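Local coordinates for protein precorrin-6A reductase (Rhodobacter capsulatus, PDB 4X7G) that catalyses the NADPH-dependent reduction of precorrin-6A in cobalamin biosynthesis, here seen holding NADP together with a reduced precorrin, at residues 71-76 with 196-201; 96-101 with 226-231; 110-115 with 219-224; 132-137 with 192-197. One frame throughout, in Å; residues are numbered along the deposited sequence.

Overall arrangement
Two six-stranded parallel sheets of Rossmann type share the chain, and the ligands lie between them. Interaction 2 joins strands 93-97 and 229-231 in the first sheet; interaction 3 joins 109-113 and 216-220 in the second, nested within the chain loop that interaction 2 closes. Each pairing brings in an edge strand that follows the other sheet's strand along the chain, consistent with the strand swapping between domains described for this enzyme. Interaction 4, nested inside interaction 3, continues the second sheet to strands 192-196 and 129-132 at the precorrin. Interaction 1, nearest the chain centre and about 10 Å from interaction 2 (centres), bridges the domains beside the nicotinamide; exchanged edge strands thus tie both domains together around cofactor and precorrin.

Interaction 1. Residues 71-76 with 196-201; sequences ATHPFA and KNAGGA. With NAP (NADP nicotinamide-adenine-dinucleotide phosphate), chain B.
The aromatic face of Phe-75 receives the aliphatic part of Lys-196 as a CH-pi contact, with CB of Lys-196 3.7 Å from the ring centroid and only 14° off its normal. Phe-75 CG stands beside its own backbone N (chi1 -76°), which turns the ring under the lysine chain, so that CD of Lys-196 runs on over the CG side while NZ reaches the precorrin. A flat hydrophobic ring suits this place because its rim also meets a backbone carbonyl: CE1 of Phe-75 is 3.6 Å from Asn-197 O, near the ring plane. His-73 has CG anti to its backbone N (chi1 -161°), and this swings the imidazole toward the facing loop, where NE2 lies 3.4 Å from Ala-198 CB and also makes a weak hydrogen bond to the precorrin; the small methyl lets the ring come close. The ring's rotation is fixed by its other nitrogen, since Phe-75 N donates to His-73 ND1 at 2.9 Å, nearly in the ring plane. Pro-74 CG rests 3.3 Å from Ala-198 O. An alanine in place of His-73 is likely to leave Phe-75 N without its acceptor and the Ala-198 methyl without its neighbour. His-73 N also binds the ribose oxygen O2D of NADP at 2.8 Å. The loops after strands 67-70 and 192-196 thus meet at the cleft between two Rossmann-type domains, where NADP and the precorrin bind.

Interaction 2. Residues 96-101 with 226-231; sequences AFERAP and PARDIC
Ala-96 pairs with Ile-230, and Phe-97 with Cys-231, in parallel register at the edge of the first Rossmann-type sheet, whose last strand returns only after the chain has built the second domain. The tight part is the backbone: Ala-96 N donates to Asp-229 O at 2.8 Å, and Cys-231 N to Ala-96 O, also 2.8 Å. Beyond it the pairing slackens, for the bond from Glu-98 N to Cys-231 O is weak at 3.2 Å. On the Phe-97 and Cys-231 face, helix 234-243 covers the side chains, and the disulfide from Cys-231 to Cys-95 ties the two strands covalently. On the other face Arg-228 folds back: with CG lodged between backbone N and carbonyl carbon (chi1 79°) and a bend at chi2, its guanidinium lies flat over the Ala-96 methyl, NH1 3.4 Å from CB. A residue as small as alanine permits this, while Arg-228 NH1 makes a salt bridge to Asp-70. A leucine in place of Arg-228 would probably leave Asp-70 without its counter-charge and uncover the Ala-96 methyl. The looser, wetter side lies toward Glu-98, whose OE2 stays 4.4 Å from Arg-228 NH2, too far for a salt bridge. Instead a water at the guanidinium's edge, in its plane, donates to Glu-98 OE1 at 2.7 Å and accepts from Arg-228 NH1 at 2.8 Å.

Interaction 3. Residues 110-115 with 219-224; sequences WTHVPD and LIDRPA
Leu-219 bonds through its backbone to Thr-111 and Val-113, the alternation usual for parallel strands, in which one residue bonds to the two flanking its opposite number, here His-112. Leu-219 N gives its hydrogen to Thr-111 O at 2.8 Å, Val-113 N reaches Leu-219 O at 3.1 Å, and Asp-221 N carries the pattern past the strand end to Val-113 O at 2.8 Å. Alpha hydrogens of His-112 and Ile-220 add weaker contacts to carbonyls already bonded.

Apolar contacts occupy both faces. On one, Leu-219 sets CG anti to its backbone N (chi1 -172°), and its CD2 branch meets the benzene part of the Trp-110 indole, 3.6 Å from CE3. On the other, Val-113 CG2 lies 3.8 Å from Ile-220 CG1, a beta-branched pair suited to an extended backbone and covered by helix 116-122. Ile-220 CG2 touches Asp-115 CA at 3.5 Å, just where Asp-115 caps that helix through Ala-118 N.

Polar side chains gather at the exposed end. Asp-221 OD1 approaches the edge of the His-112 ring, 3.3 Å from CD2, with carboxylate and ring planes 32° apart. Two waters lie by Pro-114 O, one also near Asp-221 O and the other near Arg-222 O. The chemistry implies that main-chain bonds and greasy side chains hold edge strand 109-113, probably one of the swapped strands, to 216-220; the carboxylate and imidazole would attract each other only if the ring is protonated, and probably weakly.

Interaction 4. Residues 132-137 with 192-197; sequences LAIGKQ and HVVAKN. With 3Y8 (3-[(1R,2S,3S,7S,11S,16S,17R,18R,19R)-2,7,12,18-tetrakis(2-hydroxy-2-oxoethyl)-3,13-bis(3-hydroxy-3-oxopropyl)-1,2,5,7,11,17-hexamethyl-17-(3-oxidanyl-3-oxidanylidene-prop-1-enyl)-3,6,8,10,15,16,18,19,21,24-decahydrocorrin-8-yl]propanoic acid), chain C.
Oxygen O62 of the precorrin is gripped from both segments, by Gln-137 NE2 at 2.9 Å and Lys-196 NZ at 3.0 Å. Its carboxylate mate O63 takes two backbone hydrogens in turn, from Lys-136 N at 2.8 Å and Gln-137 N at 3.0 Å, so four donors hold one acetate arm. The Gln-137 chain runs extended beyond CG, which brings its amide to this arm and also to a phosphate oxygen of NADP. Lys-136 bends at its last torsion (chi4 -59°) and sets NZ 2.6 Å from O58 of a propionate arm, with Arg-34 O as a second partner. Gly-135 passes where any CB would collide with O63, hence a residue without a side chain. A water accepts from Lys-196 N and lies close to both Ala-133 O and the ligand's O28.

Away from the ligand a single parallel bridge, Leu-132 with Val-194, joins the segments. Ala-133 N donates to Val-194 O in a bent bond of 3.1 Å, in the carbonyl plane, and Ala-133 is the centre of an inverse gamma turn. Leu-132 and Val-194 lie side by side, CD2 4.1 Å from CG2, and Ile-134 CG2 leans on Val-194 CG1. Branched aliphatics fill this buried seam. Strands 129-132 and 192-196 are central neighbours in the second parallel sheet, flanked by 149-154 beyond the former and 216-220 beyond the latter, with Lys-206 of helix 205-213 against Ala-133 and Ala-195.

Interaction 1. Residues 71-76 with 196-201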
# COMPACT_ATOMS: atom_id res chain seq x y z
N ALA A 71 7.53 3.84 4.28
CA ALA A 71 7.22 3.25 2.99
C ALA A 71 5.96 2.44 3.07
O ALA A 71 5.81 1.44 2.39
CB ALA A 71 8.40 2.46 2.45
N THR A 72 5.07 2.85 3.96
CA THR A 72 3.73 2.20 4.02
C THR A 72 2.89 2.63 2.79
O THR A 72 3.13 3.57 2.10
CB THR A 72 3.02 2.54 5.30
OG1 THR A 72 2.63 3.95 5.36
CG2 THR A 72 3.79 2.15 6.54
N HIS A 73 1.82 1.89 2.65
CA HIS A 73 0.87 2.20 1.63
C HIS A 73 0.35 3.62 1.81
O HIS A 73 0.04 4.03 2.93
CB HIS A 73 -0.28 1.20 1.69
CG HIS A 73 -1.08 1.12 0.44
ND1 HIS A 73 -2.05 2.05 0.10
CD2 HIS A 73 -0.94 0.30 -0.64
CE1 HIS A 73 -2.54 1.72 -1.10
NE2 HIS A 73 -1.90 0.66 -1.55
N PRO A 74 0.08 4.32 0.67
CA PRO A 74 -0.49 5.65 0.80
C PRO A 74 -1.84 5.70 1.49
O PRO A 74 -2.24 6.75 2.06
CB PRO A 74 -0.52 6.13 -0.64
CG PRO A 74 0.58 5.44 -1.32
CD PRO A 74 0.62 4.08 -0.68
N PHE A 75 -2.57 4.59 1.50
CA PHE A 75 -3.85 4.53 2.19
C PHE A 75 -3.76 4.06 3.59
O PHE A 75 -4.75 4.09 4.37
CB PHE A 75 -4.87 3.69 1.39
CG PHE A 75 -5.41 4.43 0.21
CD1 PHE A 75 -4.64 4.77 -0.86
CD2 PHE A 75 -6.79 4.81 0.20
CE1 PHE A 75 -5.15 5.50 -1.93
CE2 PHE A 75 -7.29 5.45 -0.91
CZ PHE A 75 -6.48 5.84 -1.90
N ALA A 76 -2.55 3.72 4.09
CA ALA A 76 -2.28 3.41 5.51
C ALA A 76 -1.99 4.74 6.18
O ALA A 76 -0.86 5.07 6.54
CB ALA A 76 -1.14 2.41 5.64
N LYS A 196 -7.84 1.80 -5.33
CA LYS A 196 -7.25 2.93 -4.61
C LYS A 196 -6.07 3.45 -5.39
O LYS A 196 -5.31 2.65 -5.98
CB LYS A 196 -6.74 2.47 -3.25
CG LYS A 196 -7.75 1.79 -2.31
CD LYS A 196 -7.03 1.27 -0.95
CE LYS A 196 -7.55 -0.02 -0.30
NZ LYS A 196 -6.97 -0.13 1.00
N ASN A 197 -5.86 4.77 -5.43
CA ASN A 197 -4.73 5.34 -6.15
C ASN A 197 -3.42 5.20 -5.31
O ASN A 197 -2.93 6.16 -4.72
CB ASN A 197 -4.94 6.77 -6.56
CG ASN A 197 -3.94 7.13 -7.66
OD1 ASN A 197 -2.92 6.46 -7.85
ND2 ASN A 197 -4.26 8.16 -8.46
N ALA A 198 -2.85 4.02 -5.35
CA ALA A 198 -1.59 3.72 -4.62
C ALA A 198 -0.43 4.37 -5.29
O ALA A 198 0.52 4.83 -4.58
CB ALA A 198 -1.42 2.21 -4.51
N GLY A 199 -0.36 4.42 -6.59
CA GLY A 199 0.79 4.94 -7.29
C GLY A 199 2.02 4.03 -7.34
O GLY A 199 3.02 4.42 -7.96
N GLY A 200 1.95 2.88 -6.70
CA GLY A 200 3.15 2.05 -6.53
C GLY A 200 3.37 1.17 -7.74
O GLY A 200 2.54 1.03 -8.71
N ALA A 201 4.49 0.46 -7.78
CA ALA A 201 4.81 -0.47 -8.85
C ALA A 201 4.07 -1.80 -8.71
O ALA A 201 3.83 -2.44 -9.71
CB ALA A 201 6.34 -0.75 -8.82
PA NAP B . -3.25 2.01 8.94
O1A NAP B . -4.78 2.01 8.99
O2A NAP B . -2.63 3.18 8.61
O5B NAP B . -2.65 1.47 10.25
C5B NAP B . -3.37 1.02 11.42
C4B NAP B . -2.47 0.61 12.56
O4B NAP B . -1.68 -0.58 12.14
C3B NAP B . -1.34 1.57 12.86
O3B NAP B . -1.81 2.64 13.67
C2B NAP B . -0.29 0.73 13.46
O2B NAP B . -0.71 0.28 14.76
C1B NAP B . -0.33 -0.46 12.64
N9A NAP B . 0.56 -0.46 11.45
C8A NAP B . 0.28 -0.05 10.17
N7A NAP B . 1.36 -0.22 9.36
C5A NAP B . 2.34 -0.66 10.20
C6A NAP B . 3.72 -1.03 9.96
N6A NAP B . 4.25 -1.06 8.73
N1A NAP B . 4.48 -1.43 11.00
C2A NAP B . 3.89 -1.44 12.26
N3A NAP B . 2.63 -1.17 12.63
C4A NAP B . 1.88 -0.79 11.56
O3 NAP B . -2.69 0.93 7.88
PN NAP B . -3.34 -0.41 7.21
O1N NAP B . -4.21 -0.03 6.01
O2N NAP B . -3.93 -1.27 8.24
O5D NAP B . -2.03 -1.07 6.53
C5D NAP B . -1.45 -2.25 7.15
C4D NAP B . -0.23 -2.56 6.43
O4D NAP B . -0.54 -3.04 5.13
C3D NAP B . 0.83 -1.44 6.34
O3D NAP B . 2.17 -1.90 6.54
C2D NAP B . 0.65 -0.95 4.90
O2D NAP B . 1.76 -0.44 4.27
C1D NAP B . 0.18 -2.26 4.21
N1N NAP B . -0.68 -1.98 3.15
C2N NAP B . -1.66 -1.32 3.09
C3N NAP B . -2.07 -1.35 1.81
C7N NAP B . -3.20 -0.41 2.17
O7N NAP B . -2.97 -0.18 3.47
N7N NAP B . -4.14 0.01 1.21
C4N NAP B . -1.29 -2.13 0.70
C5N NAP B . -0.05 -2.99 0.86
C6N NAP B . 0.10 -2.71 2.21
P2B NAP B . -0.20 1.08 16.09
O1X NAP B . -0.60 0.06 17.13
O2X NAP B . 1.17 1.40 15.97
O3X NAP B . -0.82 2.51 16.12

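Interaction 2. Residues 96-101 with 226-231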
# COMPACT_ATOMS: atom_id res chain seq x y z
N ALA A 96 8.76 10.09 3.84
CA ALA A 96 7.80 9.09 3.30
C ALA A 96 8.21 8.74 1.92
O ALA A 96 8.29 9.59 1.05
CB ALA A 96 6.37 9.69 3.29
N PHE A 97 8.39 7.45 1.65
CA PHE A 97 8.67 6.94 0.36
C PHE A 97 7.38 6.55 -0.28
O PHE A 97 6.79 5.48 -0.03
CB PHE A 97 9.58 5.71 0.44
CG PHE A 97 9.99 5.12 -0.87
CD1 PHE A 97 9.76 5.74 -2.11
CD2 PHE A 97 10.70 3.90 -0.94
CE1 PHE A 97 10.20 5.16 -3.31
CE2 PHE A 97 11.19 3.36 -2.09
CZ PHE A 97 10.90 3.95 -3.26
N GLU A 98 6.85 7.50 -1.02
CA GLU A 98 5.61 7.27 -1.80
C GLU A 98 5.67 8.00 -3.09
O GLU A 98 6.16 9.17 -3.17
CB GLU A 98 4.43 7.57 -1.03
CG GLU A 98 4.24 8.97 -0.61
CD GLU A 98 2.73 9.38 -0.39
OE1 GLU A 98 1.84 8.60 0.08
OE2 GLU A 98 2.44 10.56 -0.55
N ARG A 99 5.24 7.30 -4.09
CA ARG A 99 5.39 7.72 -5.50
C ARG A 99 4.19 8.64 -5.78
O ARG A 99 3.27 8.79 -4.97
CB ARG A 99 5.41 6.58 -6.45
CG ARG A 99 6.55 5.65 -6.17
CD ARG A 99 6.08 4.40 -6.62
NE ARG A 99 6.41 4.17 -7.95
CZ ARG A 99 7.58 3.66 -8.30
NH1 ARG A 99 8.56 3.55 -7.41
NH2 ARG A 99 7.83 3.35 -9.56
N ALA A 100 4.28 9.38 -6.87
CA ALA A 100 3.18 10.22 -7.28
C ALA A 100 1.94 9.35 -7.51
O ALA A 100 2.05 8.16 -7.89
CB ALA A 100 3.53 10.88 -8.56
N PRO A 101 0.77 9.89 -7.32
CA PRO A 101 -0.43 9.15 -7.73
C PRO A 101 -0.32 8.76 -9.18
O PRO A 101 0.23 9.50 -10.00
CB PRO A 101 -1.53 10.19 -7.48
CG PRO A 101 -1.01 11.18 -6.46
CD PRO A 101 0.48 11.28 -6.82
N PRO A 226 -0.84 14.29 7.44
CA PRO A 226 -0.11 15.49 7.77
C PRO A 226 1.17 15.63 7.01
O PRO A 226 1.76 14.63 6.49
CB PRO A 226 0.23 15.28 9.23
CG PRO A 226 -0.85 14.40 9.78
CD PRO A 226 -1.17 13.49 8.60
N ALA A 227 1.68 16.85 6.87
CA ALA A 227 2.85 17.14 6.08
C ALA A 227 4.14 16.55 6.72
O ALA A 227 4.30 16.56 7.90
CB ALA A 227 3.07 18.66 6.04
N ARG A 228 4.96 16.02 5.81
CA ARG A 228 6.28 15.51 6.11
C ARG A 228 7.07 15.43 4.84
O ARG A 228 6.52 15.50 3.70
CB ARG A 228 6.28 14.20 6.91
CG ARG A 228 6.01 12.92 6.11
CD ARG A 228 4.54 12.81 5.72
NE ARG A 228 4.18 11.40 5.55
CZ ARG A 228 3.40 10.91 4.59
NH1 ARG A 228 3.22 9.61 4.53
NH2 ARG A 228 2.94 11.66 3.63
N ASP A 229 8.39 15.28 4.93
CA ASP A 229 9.18 15.14 3.78
C ASP A 229 8.72 13.95 2.93
O ASP A 229 8.48 12.90 3.52
CB ASP A 229 10.68 14.92 4.13
CG ASP A 229 11.43 16.15 4.64
OD1 ASP A 229 10.83 17.24 4.78
OD2 ASP A 229 12.62 15.98 4.95
N ILE A 230 8.65 14.15 1.63
CA ILE A 230 8.26 13.06 0.68
C ILE A 230 9.44 12.76 -0.19
O ILE A 230 10.09 13.67 -0.82
CB ILE A 230 7.12 13.52 -0.22
CG1 ILE A 230 5.96 13.98 0.61
CG2 ILE A 230 6.77 12.43 -1.23
CD1 ILE A 230 5.40 13.05 1.52
N CYS A 231 9.82 11.48 -0.29
CA CYS A 231 10.88 10.95 -1.10
C CYS A 231 10.13 10.16 -2.16
O CYS A 231 9.56 9.08 -1.86
CB CYS A 231 11.84 10.11 -0.25
SG CYS A 231 12.77 11.10 0.98
O HOH W 1 2.06 7.92 2.65

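Interaction 3. Residues 110-115 with 219-224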
# COMPACT_ATOMS: atom_id res chain seq x y z
N TRP A 110 -11.18 6.48 -16.64
CA TRP A 110 -11.19 6.62 -15.19
C TRP A 110 -12.20 7.58 -14.69
O TRP A 110 -12.42 8.67 -15.32
CB TRP A 110 -9.83 7.03 -14.68
CG TRP A 110 -8.70 6.06 -14.88
CD1 TRP A 110 -8.75 4.81 -15.45
CD2 TRP A 110 -7.35 6.29 -14.49
NE1 TRP A 110 -7.48 4.26 -15.37
CE2 TRP A 110 -6.62 5.12 -14.85
CE3 TRP A 110 -6.68 7.33 -13.85
CZ2 TRP A 110 -5.27 5.00 -14.57
CZ3 TRP A 110 -5.35 7.16 -13.54
CH2 TRP A 110 -4.67 6.04 -13.94
N THR A 111 -12.83 7.28 -13.57
CA THR A 111 -13.54 8.30 -12.78
C THR A 111 -12.92 8.34 -11.42
O THR A 111 -12.40 7.30 -10.94
CB THR A 111 -15.03 8.12 -12.73
OG1 THR A 111 -15.31 6.78 -12.28
CG2 THR A 111 -15.69 8.34 -14.06
N HIS A 112 -12.93 9.45 -10.74
CA HIS A 112 -12.38 9.67 -9.46
C HIS A 112 -13.42 9.87 -8.41
O HIS A 112 -14.46 10.56 -8.71
CB HIS A 112 -11.51 10.99 -9.50
CG HIS A 112 -10.35 10.87 -10.41
ND1 HIS A 112 -10.29 11.14 -11.74
CD2 HIS A 112 -9.14 10.48 -10.03
CE1 HIS A 112 -9.03 10.86 -12.19
NE2 HIS A 112 -8.36 10.46 -11.16
N VAL A 113 -13.21 9.31 -7.26
CA VAL A 113 -14.07 9.46 -6.09
C VAL A 113 -13.19 9.68 -4.86
O VAL A 113 -12.02 9.30 -4.84
CB VAL A 113 -14.96 8.25 -5.89
CG1 VAL A 113 -15.96 8.10 -7.04
CG2 VAL A 113 -14.22 6.96 -5.68
N PRO A 114 -13.75 10.31 -3.84
CA PRO A 114 -12.89 10.72 -2.72
C PRO A 114 -12.57 9.64 -1.76
O PRO A 114 -11.55 9.82 -1.00
CB PRO A 114 -13.74 11.82 -2.02
CG PRO A 114 -15.17 11.45 -2.33
CD PRO A 114 -15.03 11.07 -3.82
N ASP A 115 -13.32 8.59 -1.66
CA ASP A 115 -13.17 7.59 -0.62
C ASP A 115 -13.92 6.36 -1.01
O ASP A 115 -14.57 6.32 -2.09
CB ASP A 115 -13.60 8.16 0.75
CG ASP A 115 -14.98 8.64 0.75
OD1 ASP A 115 -15.91 8.12 0.10
OD2 ASP A 115 -15.13 9.70 1.51
N LEU A 219 -11.53 5.09 -9.40
CA LEU A 219 -10.24 5.29 -8.72
C LEU A 219 -10.43 6.17 -7.52
O LEU A 219 -10.92 7.32 -7.64
CB LEU A 219 -9.24 5.91 -9.75
CG LEU A 219 -7.84 6.01 -9.29
CD1 LEU A 219 -7.22 4.67 -9.05
CD2 LEU A 219 -7.04 6.80 -10.31
N ILE A 220 -10.04 5.68 -6.36
CA ILE A 220 -10.27 6.38 -5.12
C ILE A 220 -9.01 7.26 -4.84
O ILE A 220 -7.86 6.82 -4.83
CB ILE A 220 -10.45 5.40 -3.98
CG1 ILE A 220 -11.67 4.48 -4.26
CG2 ILE A 220 -10.66 6.13 -2.66
CD1 ILE A 220 -11.63 3.16 -3.59
N ASP A 221 -9.28 8.56 -4.62
CA ASP A 221 -8.21 9.48 -4.28
C ASP A 221 -7.64 9.16 -2.91
O ASP A 221 -8.25 8.67 -2.00
CB ASP A 221 -8.83 10.90 -4.34
CG ASP A 221 -9.27 11.30 -5.77
OD1 ASP A 221 -8.74 10.81 -6.78
OD2 ASP A 221 -10.07 12.22 -5.76
N ARG A 222 -6.31 9.54 -2.78
CA ARG A 222 -5.62 9.30 -1.54
C ARG A 222 -6.20 10.09 -0.34
O ARG A 222 -6.69 11.20 -0.56
CB ARG A 222 -4.16 9.68 -1.68
CG ARG A 222 -3.37 8.69 -2.51
CD ARG A 222 -2.02 9.24 -2.80
NE ARG A 222 -1.20 8.30 -3.56
CZ ARG A 222 0.05 8.54 -3.94
NH1 ARG A 222 0.64 9.72 -3.61
NH2 ARG A 222 0.75 7.65 -4.55
N PRO A 223 -6.11 9.54 0.86
CA PRO A 223 -6.62 10.19 2.07
C PRO A 223 -5.58 11.27 2.50
O PRO A 223 -4.41 11.22 2.16
CB PRO A 223 -6.66 9.07 3.10
CG PRO A 223 -5.55 8.13 2.67
CD PRO A 223 -5.55 8.18 1.18
N ALA A 224 -6.06 12.21 3.31
CA ALA A 224 -5.22 13.25 3.94
C ALA A 224 -4.22 12.61 4.91
O ALA A 224 -4.58 11.73 5.70
CB ALA A 224 -6.11 14.23 4.70
O HOH W 2 -9.37 8.41 0.46
O HOH W 3 -9.55 11.68 -0.73

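Interaction 4. Residues 132-137 with 192-197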
# COMPACT_ATOMS: atom_id res chain seq x y z
N LEU A 132 -13.24 -5.75 -7.04
CA LEU A 132 -12.92 -4.94 -5.88
C LEU A 132 -11.52 -5.13 -5.54
O LEU A 132 -11.18 -5.91 -4.63
CB LEU A 132 -13.79 -5.28 -4.71
CG LEU A 132 -15.22 -5.08 -4.81
CD1 LEU A 132 -15.89 -5.41 -3.45
CD2 LEU A 132 -15.53 -3.68 -5.19
N ALA A 133 -10.62 -4.43 -6.21
CA ALA A 133 -9.22 -4.61 -6.06
C ALA A 133 -8.67 -3.78 -4.98
O ALA A 133 -7.74 -3.00 -5.14
CB ALA A 133 -8.55 -4.31 -7.40
N ILE A 134 -9.25 -3.94 -3.78
CA ILE A 134 -9.08 -3.10 -2.62
C ILE A 134 -8.74 -3.92 -1.42
O ILE A 134 -8.64 -3.33 -0.31
CB ILE A 134 -10.24 -2.19 -2.37
CG1 ILE A 134 -11.48 -3.03 -2.07
CG2 ILE A 134 -10.40 -1.19 -3.53
CD1 ILE A 134 -12.57 -2.22 -1.43
N GLY A 135 -8.43 -5.19 -1.55
CA GLY A 135 -7.95 -5.94 -0.41
C GLY A 135 -9.07 -6.44 0.39
O GLY A 135 -10.15 -6.86 -0.07
N LYS A 136 -8.87 -6.51 1.71
CA LYS A 136 -9.80 -7.06 2.63
C LYS A 136 -10.49 -6.08 3.57
O LYS A 136 -11.61 -6.35 4.02
CB LYS A 136 -9.10 -8.20 3.44
CG LYS A 136 -8.33 -7.79 4.61
CD LYS A 136 -8.01 -9.03 5.51
CE LYS A 136 -7.05 -8.58 6.64
NZ LYS A 136 -5.72 -7.99 6.34
N GLN A 137 -9.82 -5.05 4.00
CA GLN A 137 -10.31 -4.32 5.20
C GLN A 137 -11.62 -3.66 4.97
O GLN A 137 -12.38 -3.47 5.96
CB GLN A 137 -9.26 -3.33 5.70
CG GLN A 137 -7.96 -3.98 6.21
CD GLN A 137 -6.92 -2.97 6.65
OE1 GLN A 137 -6.55 -2.93 7.86
NE2 GLN A 137 -6.51 -2.08 5.76
N HIS A 192 -16.08 -3.73 -14.45
CA HIS A 192 -15.68 -2.50 -13.76
C HIS A 192 -14.59 -2.83 -12.77
O HIS A 192 -14.66 -3.91 -12.14
CB HIS A 192 -16.80 -1.92 -12.91
CG HIS A 192 -17.98 -1.42 -13.66
ND1 HIS A 192 -18.92 -2.24 -14.22
CD2 HIS A 192 -18.37 -0.16 -13.92
CE1 HIS A 192 -19.84 -1.51 -14.83
NE2 HIS A 192 -19.51 -0.24 -14.67
N VAL A 193 -13.58 -1.98 -12.61
CA VAL A 193 -12.55 -2.15 -11.60
C VAL A 193 -12.65 -1.04 -10.58
O VAL A 193 -12.77 0.13 -11.00
CB VAL A 193 -11.16 -2.18 -12.22
CG1 VAL A 193 -10.09 -2.31 -11.17
CG2 VAL A 193 -11.03 -3.29 -13.25
N VAL A 194 -12.59 -1.37 -9.31
CA VAL A 194 -12.50 -0.39 -8.22
C VAL A 194 -11.10 -0.46 -7.68
O VAL A 194 -10.62 -1.56 -7.34
CB VAL A 194 -13.52 -0.62 -7.14
CG1 VAL A 194 -13.33 0.32 -5.95
CG2 VAL A 194 -14.94 -0.50 -7.69
N ALA A 195 -10.41 0.66 -7.51
CA ALA A 195 -8.98 0.71 -7.15
C ALA A 195 -8.73 1.91 -6.30
O ALA A 195 -9.27 2.99 -6.58
CB ALA A 195 -8.12 0.72 -8.38
N LYS A 196 -7.84 1.80 -5.33
CA LYS A 196 -7.25 2.93 -4.61
C LYS A 196 -6.07 3.45 -5.39
O LYS A 196 -5.31 2.65 -5.98
CB LYS A 196 -6.74 2.47 -3.25
CG LYS A 196 -7.75 1.79 -2.31
CD LYS A 196 -7.03 1.27 -0.95
CE LYS A 196 -7.55 -0.02 -0.30
NZ LYS A 196 -6.97 -0.13 1.00
N ASN A 197 -5.86 4.77 -5.43
CA ASN A 197 -4.73 5.34 -6.15
C ASN A 197 -3.42 5.20 -5.31
O ASN A 197 -2.93 6.16 -4.72
CB ASN A 197 -4.94 6.77 -6.56
CG ASN A 197 -3.94 7.13 -7.66
OD1 ASN A 197 -2.92 6.46 -7.85
ND2 ASN A 197 -4.26 8.16 -8.46
C48 3Y8 C . 0.98 -7.12 5.05
C47 3Y8 C . 2.99 -8.42 2.92
C43 3Y8 C . 6.31 -6.82 -2.05
C42 3Y8 C . 4.73 -6.98 -2.07
C41 3Y8 C . 4.23 -5.61 -1.66
C38 3Y8 C . 1.98 -2.54 -2.58
C37 3Y8 C . 2.24 -3.68 -3.48
C36 3Y8 C . 2.11 -6.12 -4.07
C35 3Y8 C . -0.57 -4.51 -4.32
C32 3Y8 C . -4.91 -5.48 -6.26
C31 3Y8 C . -4.58 -4.47 -5.08
C2 3Y8 C . -4.01 -3.75 -1.73
C1 3Y8 C . -3.37 -4.68 -0.64
C4 3Y8 C . -1.86 -4.58 -2.39
C5 3Y8 C . -0.67 -4.75 -2.99
C7 3Y8 C . 1.87 -5.11 -2.90
C8 3Y8 C . 2.71 -5.53 -1.73
C6 3Y8 C . 0.56 -5.16 -2.36
C3 3Y8 C . -3.20 -4.12 -2.99
C11 3Y8 C . 1.26 -7.36 1.27
C12 3Y8 C . 1.69 -7.66 2.62
C13 3Y8 C . 0.84 -7.18 3.53
C14 3Y8 C . -0.27 -6.58 2.81
C15 3Y8 C . -1.36 -6.00 3.42
C16 3Y8 C . -2.42 -5.40 2.60
C17 3Y8 C . -3.78 -5.02 3.11
C18 3Y8 C . -4.47 -4.52 1.80
C19 3Y8 C . -3.29 -4.16 0.80
C20 3Y8 C . -3.96 -6.09 -0.70
C21 3Y8 C . 2.77 -9.99 2.86
C24 3Y8 C . 1.14 -8.61 0.39
C25 3Y8 C . -5.52 -4.01 -1.94
C26 3Y8 C . -3.71 -2.28 -1.43
O59 3Y8 C . -5.75 -9.51 1.97
C57 3Y8 C . -5.15 -8.81 2.90
O58 3Y8 C . -5.06 -9.08 4.12
C56 3Y8 C . -4.69 -7.45 2.44
C55 3Y8 C . -4.53 -6.37 3.55
C54 3Y8 C . -3.72 -3.99 4.21
C60 3Y8 C . -5.38 -3.30 1.92
C61 3Y8 C . -6.64 -3.47 2.63
O62 3Y8 C . -7.25 -2.38 2.95
O63 3Y8 C . -7.12 -4.61 2.87
N24 3Y8 C . -2.14 -4.86 1.40
N23 3Y8 C . -0.01 -6.72 1.48
C49 3Y8 C . 1.53 -5.75 5.46
C50 3Y8 C . 1.80 -5.54 6.91
O51 3Y8 C . 1.50 -6.42 7.75
O52 3Y8 C . 2.45 -4.46 7.17
O23 3Y8 C . 3.64 -10.62 2.23
O22 3Y8 C . 1.80 -10.44 3.41
C10 3Y8 C . 2.23 -6.30 0.67
C9 3Y8 C . 1.89 -5.87 -0.72
N22 3Y8 C . 0.56 -5.69 -1.12
O44 3Y8 C . 6.79 -6.31 -3.07
O45 3Y8 C . 6.86 -7.36 -1.19
O39 3Y8 C . 2.81 -1.58 -2.70
O40 3Y8 C . 0.95 -2.51 -1.91
N21 3Y8 C . -2.01 -4.86 -1.14
C27 3Y8 C . -4.18 -1.32 -2.56
O28 3Y8 C . -5.35 -0.93 -2.50
O29 3Y8 C . -3.40 -0.98 -3.45
C30 3Y8 C . -3.71 -5.13 -4.06
O34 3Y8 C . -5.58 -6.51 -5.89
O33 3Y8 C . -4.58 -4.97 -7.33
O HOH W 4 -6.58 -0.65 -4.89